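Local coordinates for uncharacterized protein AF_1796 (Archaeoglobus fulgidus, PDB 1VIM) that is of unknown function but probably binds a carbohydrate derivative, perhaps a sugar phosphate, and may act as an isomerase, at residues G59-A64 against T165-L170; A64-L69 against Y74-V79; K111-G116 against A131-V136. All blocks are in the same frame, centred on the assembly; numbering follows the deposited sequence. Where two conformers were deposited one is given.

Contact 1: residues G59-A64 against T165-L170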
ATOM      1  N   GLY A  59      -3.975 -11.097   0.317  1.00  6.73           N
ATOM      2  CA  GLY A  59      -4.043  -9.794   0.957  1.00  7.75           C
ATOM      3  C   GLY A  59      -4.978  -8.840   0.231  1.00  6.76           C
ATOM      4  O   GLY A  59      -5.668  -8.049   0.865  1.00  8.16           O
ATOM      5  N   TYR A  60      -5.001  -8.896  -1.092  1.00  6.95           N
ATOM      6  CA  TYR A  60      -5.914  -8.058  -1.860  1.00  7.42           C
ATOM      7  C   TYR A  60      -7.360  -8.469  -1.633  1.00  7.76           C
ATOM      8  O   TYR A  60      -8.245  -7.603  -1.572  1.00  8.49           O
ATOM      9  CB  TYR A  60      -5.570  -8.051  -3.361  1.00  7.99           C
ATOM     10  CG  TYR A  60      -4.112  -7.768  -3.652  1.00  8.09           C
ATOM     11  CD1 TYR A  60      -3.354  -6.901  -2.845  1.00  9.21           C
ATOM     12  CD2 TYR A  60      -3.487  -8.406  -4.719  1.00  8.59           C
ATOM     13  CE1 TYR A  60      -1.989  -6.685  -3.125  1.00  9.70           C
ATOM     14  CE2 TYR A  60      -2.130  -8.215  -4.990  1.00  8.89           C
ATOM     15  CZ  TYR A  60      -1.412  -7.358  -4.200  1.00  8.78           C
ATOM     16  OH  TYR A  60      -0.072  -7.211  -4.457  1.00 12.54           O
ATOM     17  N   ILE A  61      -7.602  -9.770  -1.470  1.00  7.23           N
ATOM     18  CA  ILE A  61      -8.940 -10.247  -1.138  1.00  7.31           C
ATOM     19  C   ILE A  61      -9.331  -9.777   0.266  1.00  7.89           C
ATOM     20  O   ILE A  61     -10.461  -9.325   0.490  1.00  8.03           O
ATOM     21  CB  ILE A  61      -8.959 -11.789  -1.198  1.00  8.77           C
ATOM     22  CG1 ILE A  61      -8.623 -12.293  -2.597  1.00 11.73           C
ATOM     23  CG2 ILE A  61     -10.291 -12.335  -0.669  1.00 10.17           C
ATOM     24  CD1 ILE A  61      -8.479 -13.739  -2.666  0.65 13.69           C
ATOM     25  N   ALA A  62      -8.390  -9.859   1.204  1.00  7.81           N
ATOM     26  CA  ALA A  62      -8.633  -9.425   2.573  1.00  8.09           C
ATOM     27  C   ALA A  62      -8.995  -7.938   2.580  1.00  8.63           C
ATOM     28  O   ALA A  62      -9.922  -7.537   3.292  1.00  8.58           O
ATOM     29  CB  ALA A  62      -7.414  -9.681   3.422  1.00  8.95           C
ATOM     30  N   LYS A  63      -8.275  -7.123   1.804  1.00  7.70           N
ATOM     31  CA  LYS A  63      -8.576  -5.694   1.699  1.00  7.58           C
ATOM     32  C   LYS A  63      -9.951  -5.444   1.095  1.00  7.18           C
ATOM     33  O   LYS A  63     -10.723  -4.622   1.591  1.00  8.09           O
ATOM     34  CB  LYS A  63      -7.494  -4.930   0.944  1.00  7.85           C
ATOM     35  CG  LYS A  63      -6.225  -4.715   1.734  1.00  9.00           C
ATOM     36  CD  LYS A  63      -5.184  -3.963   0.903  1.00 12.30           C
ATOM     37  CE  LYS A  63      -4.158  -3.397   1.889  1.00 14.20           C
ATOM     38  NZ  LYS A  63      -3.249  -2.414   1.221  1.00 17.65           N
ATOM     39  N   ALA A  64     -10.305  -6.193   0.046  1.00  7.10           N
ATOM     40  CA  ALA A  64     -11.623  -6.019  -0.551  1.00  8.23           C
ATOM     41  C   ALA A  64     -12.720  -6.321   0.457  1.00  7.63           C
ATOM     42  O   ALA A  64     -13.720  -5.581   0.534  1.00  8.82           O
ATOM     43  CB  ALA A  64     -11.782  -6.909  -1.756  1.00  8.95           C
ATOM     44  N   THR A 165     -12.484 -18.187  -5.511  1.00  9.14           N
ATOM     45  CA  THR A 165     -13.607 -18.759  -4.789  1.00  8.48           C
ATOM     46  C   THR A 165     -13.775 -18.049  -3.443  1.00  8.46           C
ATOM     47  O   THR A 165     -14.900 -17.793  -3.006  1.00  9.34           O
ATOM     48  CB  THR A 165     -13.389 -20.266  -4.590  1.00  9.06           C
ATOM     49  OG1 THR A 165     -13.186 -20.888  -5.870  1.00 11.36           O
ATOM     50  CG2 THR A 165     -14.661 -20.941  -4.034  1.00 11.13           C
ATOM     51  N   ALA A 166     -12.664 -17.732  -2.785  1.00  8.82           N
ATOM     52  CA  ALA A 166     -12.710 -17.027  -1.512  1.00  8.78           C
ATOM     53  C   ALA A 166     -13.290 -15.616  -1.698  1.00  8.83           C
ATOM     54  O   ALA A 166     -14.109 -15.161  -0.894  1.00  9.56           O
ATOM     55  CB  ALA A 166     -11.304 -16.983  -0.862  1.00  9.88           C
ATOM     56  N   MET A 167     -12.905 -14.932  -2.772  1.00  9.02           N
ATOM     57  CA  MET A 167     -13.461 -13.620  -3.050  1.00  9.88           C
ATOM     58  C   MET A 167     -14.965 -13.714  -3.233  1.00  9.61           C
ATOM     59  O   MET A 167     -15.730 -12.909  -2.660  1.00 10.39           O
ATOM     60  CB  MET A 167     -12.814 -13.009  -4.302  1.00 11.90           C
ATOM     61  CG  MET A 167     -13.188 -11.529  -4.498  1.00 15.18           C
ATOM     62  SD  MET A 167     -12.655 -10.326  -3.165  1.00 20.52           S
ATOM     63  CE  MET A 167     -14.105 -10.229  -1.970  1.00 17.32           C
ATOM     64  N   ILE A 168     -15.411 -14.690  -4.014  1.00  9.34           N
ATOM     65  CA  ILE A 168     -16.838 -14.829  -4.286  1.00 10.20           C
ATOM     66  C   ILE A 168     -17.586 -15.186  -2.997  1.00 10.02           C
ATOM     67  O   ILE A 168     -18.652 -14.622  -2.699  1.00  9.89           O
ATOM     68  CB  ILE A 168     -17.041 -15.913  -5.369  1.00 10.78           C
ATOM     69  CG1 ILE A 168     -16.610 -15.363  -6.726  1.00 13.78           C
ATOM     70  CG2 ILE A 168     -18.511 -16.345  -5.423  1.00 12.24           C
ATOM     71  CD1 ILE A 168     -16.356 -16.436  -7.773  1.00 17.75           C
ATOM     72  N   PHE A 169     -17.023 -16.099  -2.200  1.00  8.65           N
ATOM     73  CA  PHE A 169     -17.582 -16.413  -0.900  1.00  9.23           C
ATOM     74  C   PHE A 169     -17.730 -15.182  -0.005  1.00  9.19           C
ATOM     75  O   PHE A 169     -18.769 -14.984   0.641  1.00  9.67           O
ATOM     76  CB  PHE A 169     -16.764 -17.482  -0.161  1.00  9.64           C
ATOM     77  CG  PHE A 169     -17.126 -17.579   1.278  1.00 10.70           C
ATOM     78  CD1 PHE A 169     -18.368 -18.095   1.659  1.00 11.97           C
ATOM     79  CD2 PHE A 169     -16.285 -17.050   2.245  1.00 11.72           C
ATOM     80  CE1 PHE A 169     -18.712 -18.111   3.001  1.00 13.54           C
ATOM     81  CE2 PHE A 169     -16.619 -17.088   3.579  1.00 12.86           C
ATOM     82  CZ  PHE A 169     -17.837 -17.608   3.957  1.00 14.75           C
ATOM     83  N   LEU A 170     -16.675 -14.372   0.088  1.00  8.83           N
ATOM     84  CA  LEU A 170     -16.727 -13.197   0.988  1.00  8.78           C
ATOM     85  C   LEU A 170     -17.772 -12.182   0.505  1.00  8.93           C
ATOM     86  O   LEU A 170     -18.449 -11.549   1.328  1.00  9.18           O
ATOM     87  CB  LEU A 170     -15.338 -12.588   1.141  1.00  8.41           C
ATOM     88  CG  LEU A 170     -14.410 -13.526   1.935  1.00  8.71           C
ATOM     89  CD1 LEU A 170     -12.942 -13.084   1.833  1.00  9.88           C
ATOM     90  CD2 LEU A 170     -14.821 -13.632   3.382  1.00 11.11           C
TER
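Ile61 and Ala64 of helix 56-71 meet Met167 and Leu170 of helix 160-181 in a buried, purely apolar helix-helix contact near the centre of the chain. The setting is the Rossmann-like SIS fold, and both helices lie against its parallel sheet: Ile61 and Leu170 each touch Ile96 of strand 92-96. The two segments run almost exactly side by side, their axes 8° apart in direction and 10.1 Å apart at closest approach. Ile61 and Met167 are level with each other, with a CA to CA distance of 6.0 Å.

Two conformers are modelled for Ile61; in the one described, CG2 stands anti to the backbone N (CG1 at chi1 -61°), which turns this methyl to the neighbouring helix. It meets Leu170 CD1 at 3.7 Å, the two side chains crossing at about a right angle. Met167 instead slides past Ile61 in the opposite direction. Its chain starts anti to the backbone N (chi1 -170°) and then folds twice, bringing the thioether against Ile61 and Ala64. Met167 also packs on Leu164 of the second subunit. The sulfur touches two methyl groups, with Met167 SD 4.0 Å from Ile61 CG2 and 3.8 Å from Ala64 CB.

Contact 2: residues A64-L69 against Y74-V79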
ATOM      1  N   ALA A  64     -10.305  -6.193   0.046  1.00  7.10           N
ATOM      2  CA  ALA A  64     -11.623  -6.019  -0.551  1.00  8.23           C
ATOM      3  C   ALA A  64     -12.720  -6.321   0.457  1.00  7.63           C
ATOM      4  O   ALA A  64     -13.720  -5.581   0.534  1.00  8.82           O
ATOM      5  CB  ALA A  64     -11.782  -6.909  -1.756  1.00  8.95           C
ATOM      6  N   PHE A  65     -12.537  -7.383   1.246  1.00  7.76           N
ATOM      7  CA  PHE A  65     -13.508  -7.744   2.255  1.00  7.61           C
ATOM      8  C   PHE A  65     -13.556  -6.697   3.362  1.00  8.20           C
ATOM      9  O   PHE A  65     -14.663  -6.286   3.803  1.00  7.88           O
ATOM     10  CB  PHE A  65     -13.149  -9.116   2.787  1.00  8.80           C
ATOM     11  CG  PHE A  65     -14.094  -9.638   3.855  1.00  8.01           C
ATOM     12  CD1 PHE A  65     -15.460  -9.676   3.651  1.00 10.19           C
ATOM     13  CD2 PHE A  65     -13.573 -10.148   5.029  1.00 10.32           C
ATOM     14  CE1 PHE A  65     -16.304 -10.197   4.632  1.00 10.26           C
ATOM     15  CE2 PHE A  65     -14.434 -10.684   6.029  1.00 10.24           C
ATOM     16  CZ  PHE A  65     -15.798 -10.687   5.803  1.00 10.25           C
ATOM     17  N   ALA A  66     -12.387  -6.252   3.825  1.00  7.61           N
ATOM     18  CA  ALA A  66     -12.370  -5.238   4.903  1.00  7.83           C
ATOM     19  C   ALA A  66     -13.104  -3.956   4.459  1.00  7.72           C
ATOM     20  O   ALA A  66     -13.858  -3.339   5.223  1.00  8.05           O
ATOM     21  CB  ALA A  66     -10.942  -4.913   5.327  1.00  7.99           C
ATOM     22  N   MET A  67     -12.904  -3.552   3.206  1.00  7.75           N
ATOM     23  CA  MET A  67     -13.545  -2.353   2.719  1.00  8.21           C
ATOM     24  C   MET A  67     -15.076  -2.524   2.790  1.00  7.47           C
ATOM     25  O   MET A  67     -15.791  -1.642   3.237  1.00  8.86           O
ATOM     26  CB  MET A  67     -13.099  -2.059   1.291  1.00  8.96           C
ATOM     27  CG  MET A  67     -13.729  -0.773   0.743  1.00 10.44           C
ATOM     28  SD  MET A  67     -13.388  -0.426  -0.957  1.00 12.95           S
ATOM     29  CE  MET A  67     -11.665   0.139  -0.890  1.00 12.96           C
ATOM     30  N   ARG A  68     -15.585  -3.685   2.379  1.00  9.31           N
ATOM     31  CA  ARG A  68     -17.023  -3.936   2.472  1.00  9.60           C
ATOM     32  C   ARG A  68     -17.515  -3.992   3.908  1.00  9.19           C
ATOM     33  O   ARG A  68     -18.628  -3.502   4.202  1.00  9.97           O
ATOM     34  CB  ARG A  68     -17.376  -5.245   1.784  1.00 11.47           C
ATOM     35  CG  ARG A  68     -17.636  -5.070   0.359  1.00 14.20           C
ATOM     36  CD  ARG A  68     -19.016  -4.379   0.020  1.00 12.42           C
ATOM     37  NE  ARG A  68     -19.052  -4.420  -1.413  1.00 13.22           N
ATOM     38  CZ  ARG A  68     -18.514  -3.527  -2.198  1.00 13.83           C
ATOM     39  NH1 ARG A  68     -18.033  -2.386  -1.690  1.00 12.87           N
ATOM     40  NH2 ARG A  68     -18.482  -3.749  -3.509  1.00 14.94           N
ATOM     41  N   LEU A  69     -16.754  -4.594   4.816  1.00  8.89           N
ATOM     42  CA  LEU A  69     -17.165  -4.569   6.226  1.00  8.61           C
ATOM     43  C   LEU A  69     -17.265  -3.130   6.710  1.00  8.93           C
ATOM     44  O   LEU A  69     -18.163  -2.802   7.489  1.00  9.54           O
ATOM     45  CB  LEU A  69     -16.204  -5.385   7.114  1.00  8.15           C
ATOM     46  CG  LEU A  69     -16.234  -6.910   6.948  1.00  9.61           C
ATOM     47  CD1 LEU A  69     -15.167  -7.505   7.836  1.00 12.31           C
ATOM     48  CD2 LEU A  69     -17.616  -7.496   7.241  1.00 12.70           C
ATOM     49  N   TYR A  74     -19.076  -1.810  10.229  1.00 11.35           N
ATOM     50  CA  TYR A  74     -18.197  -2.396  11.239  1.00 11.24           C
ATOM     51  C   TYR A  74     -16.954  -1.540  11.453  1.00 10.14           C
ATOM     52  O   TYR A  74     -16.529  -0.782  10.556  1.00 11.81           O
ATOM     53  CB  TYR A  74     -17.747  -3.814  10.847  1.00 11.57           C
ATOM     54  CG  TYR A  74     -18.863  -4.835  10.830  1.00 12.56           C
ATOM     55  CD1 TYR A  74     -19.316  -5.399  12.013  1.00 14.09           C
ATOM     56  CD2 TYR A  74     -19.465  -5.221   9.640  1.00 14.26           C
ATOM     57  CE1 TYR A  74     -20.352  -6.326  12.015  1.00 16.29           C
ATOM     58  CE2 TYR A  74     -20.501  -6.165   9.622  1.00 16.07           C
ATOM     59  CZ  TYR A  74     -20.929  -6.707  10.814  1.00 17.24           C
ATOM     60  OH  TYR A  74     -21.941  -7.643  10.808  1.00 22.02           O
ATOM     61  N   THR A  75     -16.340  -1.717  12.613  1.00  9.99           N
ATOM     62  CA  THR A  75     -15.029  -1.162  12.888  1.00  9.82           C
ATOM     63  C   THR A  75     -14.013  -2.221  12.458  1.00  8.39           C
ATOM     64  O   THR A  75     -13.935  -3.309  13.033  1.00  9.77           O
ATOM     65  CB  THR A  75     -14.873  -0.859  14.375  1.00 11.10           C
ATOM     66  OG1 THR A  75     -15.845   0.142  14.725  1.00 13.92           O
ATOM     67  CG2 THR A  75     -13.538  -0.210  14.648  1.00 12.12           C
ATOM     68  N   VAL A  76     -13.250  -1.895  11.426  1.00  8.61           N
ATOM     69  CA  VAL A  76     -12.426  -2.897  10.756  1.00  7.76           C
ATOM     70  C   VAL A  76     -11.086  -2.295  10.351  1.00  7.05           C
ATOM     71  O   VAL A  76     -10.990  -1.122  10.021  1.00  8.57           O
ATOM     72  CB  VAL A  76     -13.177  -3.522   9.545  1.00  8.67           C
ATOM     73  CG1 VAL A  76     -13.623  -2.470   8.565  1.00  9.68           C
ATOM     74  CG2 VAL A  76     -12.383  -4.628   8.866  1.00  9.29           C
ATOM     75  N   TYR A  77     -10.065  -3.145  10.341  1.00  7.41           N
ATOM     76  CA  TYR A  77      -8.696  -2.736   9.982  1.00  7.74           C
ATOM     77  C   TYR A  77      -8.030  -3.834   9.208  1.00  7.72           C
ATOM     78  O   TYR A  77      -8.364  -5.007   9.340  1.00  8.19           O
ATOM     79  CB  TYR A  77      -7.860  -2.483  11.236  1.00  8.98           C
ATOM     80  CG  TYR A  77      -8.511  -1.558  12.207  1.00  9.45           C
ATOM     81  CD1 TYR A  77      -8.535  -0.190  11.985  1.00 10.99           C
ATOM     82  CD2 TYR A  77      -9.113  -2.076  13.374  1.00 11.90           C
ATOM     83  CE1 TYR A  77      -9.194   0.664  12.971  1.00 13.65           C
ATOM     84  CE2 TYR A  77      -9.727  -1.265  14.293  1.00 13.97           C
ATOM     85  CZ  TYR A  77      -9.775   0.053  14.082  1.00 13.20           C
ATOM     86  OH  TYR A  77     -10.388   0.749  15.126  1.00 16.88           O
ATOM     87  N   VAL A  78      -7.009  -3.424   8.459  1.00  7.23           N
ATOM     88  CA  VAL A  78      -6.119  -4.368   7.775  1.00  7.00           C
ATOM     89  C   VAL A  78      -4.795  -4.421   8.536  1.00  7.58           C
ATOM     90  O   VAL A  78      -4.152  -3.379   8.777  1.00  7.69           O
ATOM     91  CB  VAL A  78      -5.837  -3.878   6.353  1.00  7.44           C
ATOM     92  CG1 VAL A  78      -4.901  -4.857   5.612  1.00  7.32           C
ATOM     93  CG2 VAL A  78      -7.122  -3.715   5.587  1.00  8.30           C
ATOM     94  N   VAL A  79      -4.355  -5.626   8.892  1.00  7.07           N
ATOM     95  CA  VAL A  79      -3.093  -5.769   9.625  1.00  8.28           C
ATOM     96  C   VAL A  79      -1.950  -5.158   8.837  1.00  8.55           C
ATOM     97  O   VAL A  79      -1.840  -5.366   7.628  1.00  9.66           O
ATOM     98  CB  VAL A  79      -2.780  -7.255   9.969  1.00  7.89           C
ATOM     99  CG1 VAL A  79      -1.384  -7.393  10.604  1.00  8.86           C
ATOM    100  CG2 VAL A  79      -3.847  -7.824  10.882  1.00  9.17           C
TER
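Leu69 and Tyr74 are joined twice, through backbone and side chain. Tyr74 N donates to Leu69 O at 3.1 Å in a fairly straight bond (154° at the hydrogen), the donor tilted 27° from the carbonyl plane. The same oxygen lies at the edge of the tyrosine ring, 3.5 Å from Tyr74 CD2, while Leu69 CD2 comes in from above the ring plane at the same rim, 3.8 Å from Tyr74 CD2.

Both methyls of Val76 rest on Ala66: CG1 is 3.5 Å from Ala66 O, and CG2, anti to the backbone N, is 3.8 Å from Ala66 CB. Val78 adds CG2, 4.0 Å from Ala66 CB.

Farther out, the hydroxyl of Tyr74 is hydrogen-bonded to Asp45, and its ring makes a cation-pi contact with Lys181. An alanine at Tyr74 is likely to leave Asp45 and Lys181 without these partners and to uncover Leu69 CD2. Ile50 and Val52 of strand 50-53 pack on Leu69 and Ala66 respectively, and Val52 also on Val78. Helix and strand run nearly antiparallel, at 160° with axes 8.0 Å apart, as the second half of a beta-alpha-beta unit: strand 50-53, helix 56-71, strand 76-78.

Contact 3: residues K111-G116 against A131-V136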
ATOM      1  N   LYS A 111       0.560 -14.712  16.977  1.00 12.10           N
ATOM      2  CA  LYS A 111       0.712 -13.578  17.884  1.00 12.74           C
ATOM      3  C   LYS A 111      -0.652 -13.053  18.340  1.00 10.89           C
ATOM      4  O   LYS A 111      -0.851 -12.765  19.523  1.00 11.89           O
ATOM      5  CB  LYS A 111       1.531 -12.447  17.257  1.00 13.79           C
ATOM      6  CG  LYS A 111       1.702 -11.206  18.120  1.00 19.08           C
ATOM      7  CD  LYS A 111       2.695 -11.402  19.255  1.00 23.82           C
ATOM      8  CE  LYS A 111       3.039 -10.067  19.893  1.00 27.45           C
ATOM      9  NZ  LYS A 111       3.306  -9.054  18.825  1.00 29.49           N
ATOM     10  N   ALA A 112      -1.605 -12.953  17.417  1.00  9.58           N
ATOM     11  CA  ALA A 112      -2.955 -12.541  17.771  1.00  9.71           C
ATOM     12  C   ALA A 112      -3.627 -13.492  18.769  1.00  9.69           C
ATOM     13  O   ALA A 112      -4.272 -13.029  19.730  1.00 10.07           O
ATOM     14  CB  ALA A 112      -3.794 -12.408  16.500  1.00 10.00           C
ATOM     15  N   LYS A 113      -3.452 -14.798  18.557  1.00 10.81           N
ATOM     16  CA  LYS A 113      -3.995 -15.813  19.458  1.00 12.38           C
ATOM     17  C   LYS A 113      -3.365 -15.680  20.843  1.00 12.84           C
ATOM     18  O   LYS A 113      -4.065 -15.778  21.870  1.00 14.23           O
ATOM     19  CB  LYS A 113      -3.761 -17.218  18.896  1.00 13.10           C
ATOM     20  CG  LYS A 113      -4.683 -17.651  17.745  1.00 16.52           C
ATOM     21  CD  LYS A 113      -6.184 -17.559  18.064  1.00 19.69           C
ATOM     22  CE  LYS A 113      -6.631 -18.525  19.175  1.00 22.35           C
ATOM     23  NZ  LYS A 113      -8.079 -18.355  19.577  1.00 27.72           N
ATOM     24  N   ASP A 114      -2.069 -15.393  20.900  1.00 12.18           N
ATOM     25  CA  ASP A 114      -1.398 -15.199  22.199  1.00 13.81           C
ATOM     26  C   ASP A 114      -1.897 -13.963  22.951  1.00 13.60           C
ATOM     27  O   ASP A 114      -2.013 -13.967  24.177  1.00 15.66           O
ATOM     28  CB  ASP A 114       0.099 -15.112  22.009  1.00 16.17           C
ATOM     29  CG  ASP A 114       0.722 -16.448  21.652  1.00 20.94           C
ATOM     30  OD1 ASP A 114       0.080 -17.508  21.816  1.00 23.02           O
ATOM     31  OD2 ASP A 114       1.860 -16.513  21.184  1.00 26.26           O
ATOM     32  N   ILE A 115      -2.218 -12.900  22.210  1.00 11.83           N
ATOM     33  CA  ILE A 115      -2.869 -11.708  22.779  1.00 12.20           C
ATOM     34  C   ILE A 115      -4.280 -12.025  23.284  1.00 12.34           C
ATOM     35  O   ILE A 115      -4.795 -11.373  24.214  1.00 13.70           O
ATOM     36  CB  ILE A 115      -2.878 -10.577  21.718  1.00 11.37           C
ATOM     37  CG1 ILE A 115      -1.431 -10.070  21.560  1.00 13.32           C
ATOM     38  CG2 ILE A 115      -3.894  -9.480  22.093  1.00 13.59           C
ATOM     39  CD1 ILE A 115      -1.225  -9.190  20.335  1.00 12.51           C
ATOM     40  N   GLY A 116      -4.904 -13.016  22.655  1.00 11.75           N
ATOM     41  CA  GLY A 116      -6.227 -13.473  23.017  1.00 11.46           C
ATOM     42  C   GLY A 116      -7.344 -13.117  22.052  1.00 11.66           C
ATOM     43  O   GLY A 116      -8.506 -13.368  22.334  1.00 12.89           O
ATOM     44  N   ALA A 131      -5.713 -23.242  10.351  1.00 12.73           N
ATOM     45  CA  ALA A 131      -6.991 -23.807  10.795  1.00 12.93           C
ATOM     46  C   ALA A 131      -6.910 -24.343  12.213  1.00 14.11           C
ATOM     47  O   ALA A 131      -7.838 -24.145  13.000  1.00 14.51           O
ATOM     48  CB  ALA A 131      -7.458 -24.873   9.838  1.00 13.84           C
ATOM     49  N   LYS A 132      -5.794 -24.993  12.557  1.00 14.90           N
ATOM     50  CA  LYS A 132      -5.658 -25.552  13.906  1.00 16.31           C
ATOM     51  C   LYS A 132      -5.696 -24.512  15.002  1.00 16.93           C
ATOM     52  O   LYS A 132      -6.085 -24.822  16.126  1.00 17.98           O
ATOM     53  CB  LYS A 132      -4.403 -26.432  14.030  1.00 18.48           C
ATOM     54  CG  LYS A 132      -4.479 -27.698  13.193  1.00 22.64           C
ATOM     55  CD  LYS A 132      -3.275 -28.596  13.419  1.00 26.77           C
ATOM     56  CE  LYS A 132      -2.038 -28.054  12.757  1.00 29.19           C
ATOM     57  NZ  LYS A 132      -0.868 -28.955  13.002  1.00 31.16           N
ATOM     58  N   MET A 133      -5.307 -23.275  14.693  1.00 15.66           N
ATOM     59  CA  MET A 133      -5.348 -22.171  15.641  1.00 16.35           C
ATOM     60  C   MET A 133      -6.703 -21.468  15.715  1.00 14.95           C
ATOM     61  O   MET A 133      -6.930 -20.668  16.620  1.00 15.84           O
ATOM     62  CB  MET A 133      -4.314 -21.103  15.237  1.00 17.40           C
ATOM     63  CG  MET A 133      -2.889 -21.450  15.622  1.00 19.41           C
ATOM     64  SD  MET A 133      -1.770 -20.067  15.313  1.00 21.83           S
ATOM     65  CE  MET A 133      -1.736 -20.088  13.591  1.00 20.02           C
ATOM     66  N   ALA A 134      -7.589 -21.757  14.773  1.00 13.21           N
ATOM     67  CA  ALA A 134      -8.745 -20.893  14.543  1.00 12.38           C
ATOM     68  C   ALA A 134      -9.917 -21.254  15.414  1.00 13.09           C
ATOM     69  O   ALA A 134     -10.143 -22.423  15.721  1.00 14.99           O
ATOM     70  CB  ALA A 134      -9.169 -20.982  13.102  1.00 12.36           C
ATOM     71  N   ASP A 135     -10.677 -20.244  15.796  1.00 11.50           N
ATOM     72  CA  ASP A 135     -11.946 -20.480  16.459  1.00 12.38           C
ATOM     73  C   ASP A 135     -13.018 -20.960  15.503  1.00 12.88           C
ATOM     74  O   ASP A 135     -13.908 -21.751  15.896  1.00 15.99           O
ATOM     75  CB  ASP A 135     -12.377 -19.200  17.173  1.00 13.39           C
ATOM     76  CG  ASP A 135     -11.407 -18.821  18.236  1.00 15.33           C
ATOM     77  OD1 ASP A 135     -10.473 -18.043  17.972  1.00 13.91           O
ATOM     78  OD2 ASP A 135     -11.483 -19.278  19.405  1.00 19.90           O
ATOM     79  N   VAL A 136     -12.965 -20.479  14.259  1.00 12.09           N
ATOM     80  CA  VAL A 136     -13.883 -20.868  13.201  1.00 12.15           C
ATOM     81  C   VAL A 136     -13.026 -21.112  11.972  1.00 11.30           C
ATOM     82  O   VAL A 136     -12.193 -20.263  11.594  1.00 12.05           O
ATOM     83  CB  VAL A 136     -14.916 -19.753  12.884  1.00 13.18           C
ATOM     84  CG1 VAL A 136     -15.736 -20.102  11.677  1.00 15.88           C
ATOM     85  CG2 VAL A 136     -15.826 -19.501  14.093  1.00 15.46           C
TER
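Lys113, in the last turn of helix 103-115, comes level with Met133 of the short, weakly bonded helix 129-133, and their CA atoms, 7.5 Å apart, are the nearest pair between the segments. Only three residues carry the contact, and it lies at the surface.

The lysine does most of the work. Its chain is bent at chi2 and chi3 (-55° and -65°), a double fold that curls the aliphatic part past the carbonyl oxygen of Met133 before chi4 straightens toward the ammonium. Lys113 CE passes 3.3 Å from Met133 O, with Lys113 CD at 3.5 Å from the same oxygen. Lys113 CG lies 4.3 Å from Met133 CB, and beyond this the thioether chain of Met133 packs on Val106, Ser109 and Lys110 of the same long helix.

At the tip, Lys113 NZ forms a salt bridge with Asp135, hydrogen-bonded to OD1 at 2.9 Å on its syn side and 24° out of the carboxylate plane. Lys113 NZ is farther from Asp135 OD2, at 3.5 Å, so the grip is one-sided.

In the alpha/beta sandwich, this ties the helix following strand 92-96 to the link entering strand 136-139, outermost in the sheet within this chain. Asp135 OD1 also accepts from Leu119 N of strand 118-123, which would help to fix the carboxylate; the backbone of Asp135 pairs with the same residue.

Just past the lysine, a Schellman motif ends the helix: Gly116, with positive phi, is its C-prime residue, Ser117 N turns back to Ala112 O, and Gly116 N makes a weak bond to Lys113 O.

Overall arrangement
Contacts 1 and 2 are buried and share helix 56-71, with Ala64 common to both; contact 3 is at the surface, its centre about 20 Å from contact 1 and 19 Å from contact 2. Helix 56-71 packs on helix 160-181 in contact 1 and on strand 76-78 in contact 2, and the two sites touch, Leu170 CB lying 3.8 Å from Phe65 CD1. Chemistry follows depth: contact 1 is entirely apolar, contact 2 adds one backbone bond, and contact 3 rests on a salt bridge. Contacts 2 and 3 lie by the sheet's outermost strands within this chain, 76-78 and 136-139. The second subunit touches contacts 1 and 2, and the third reaches all three.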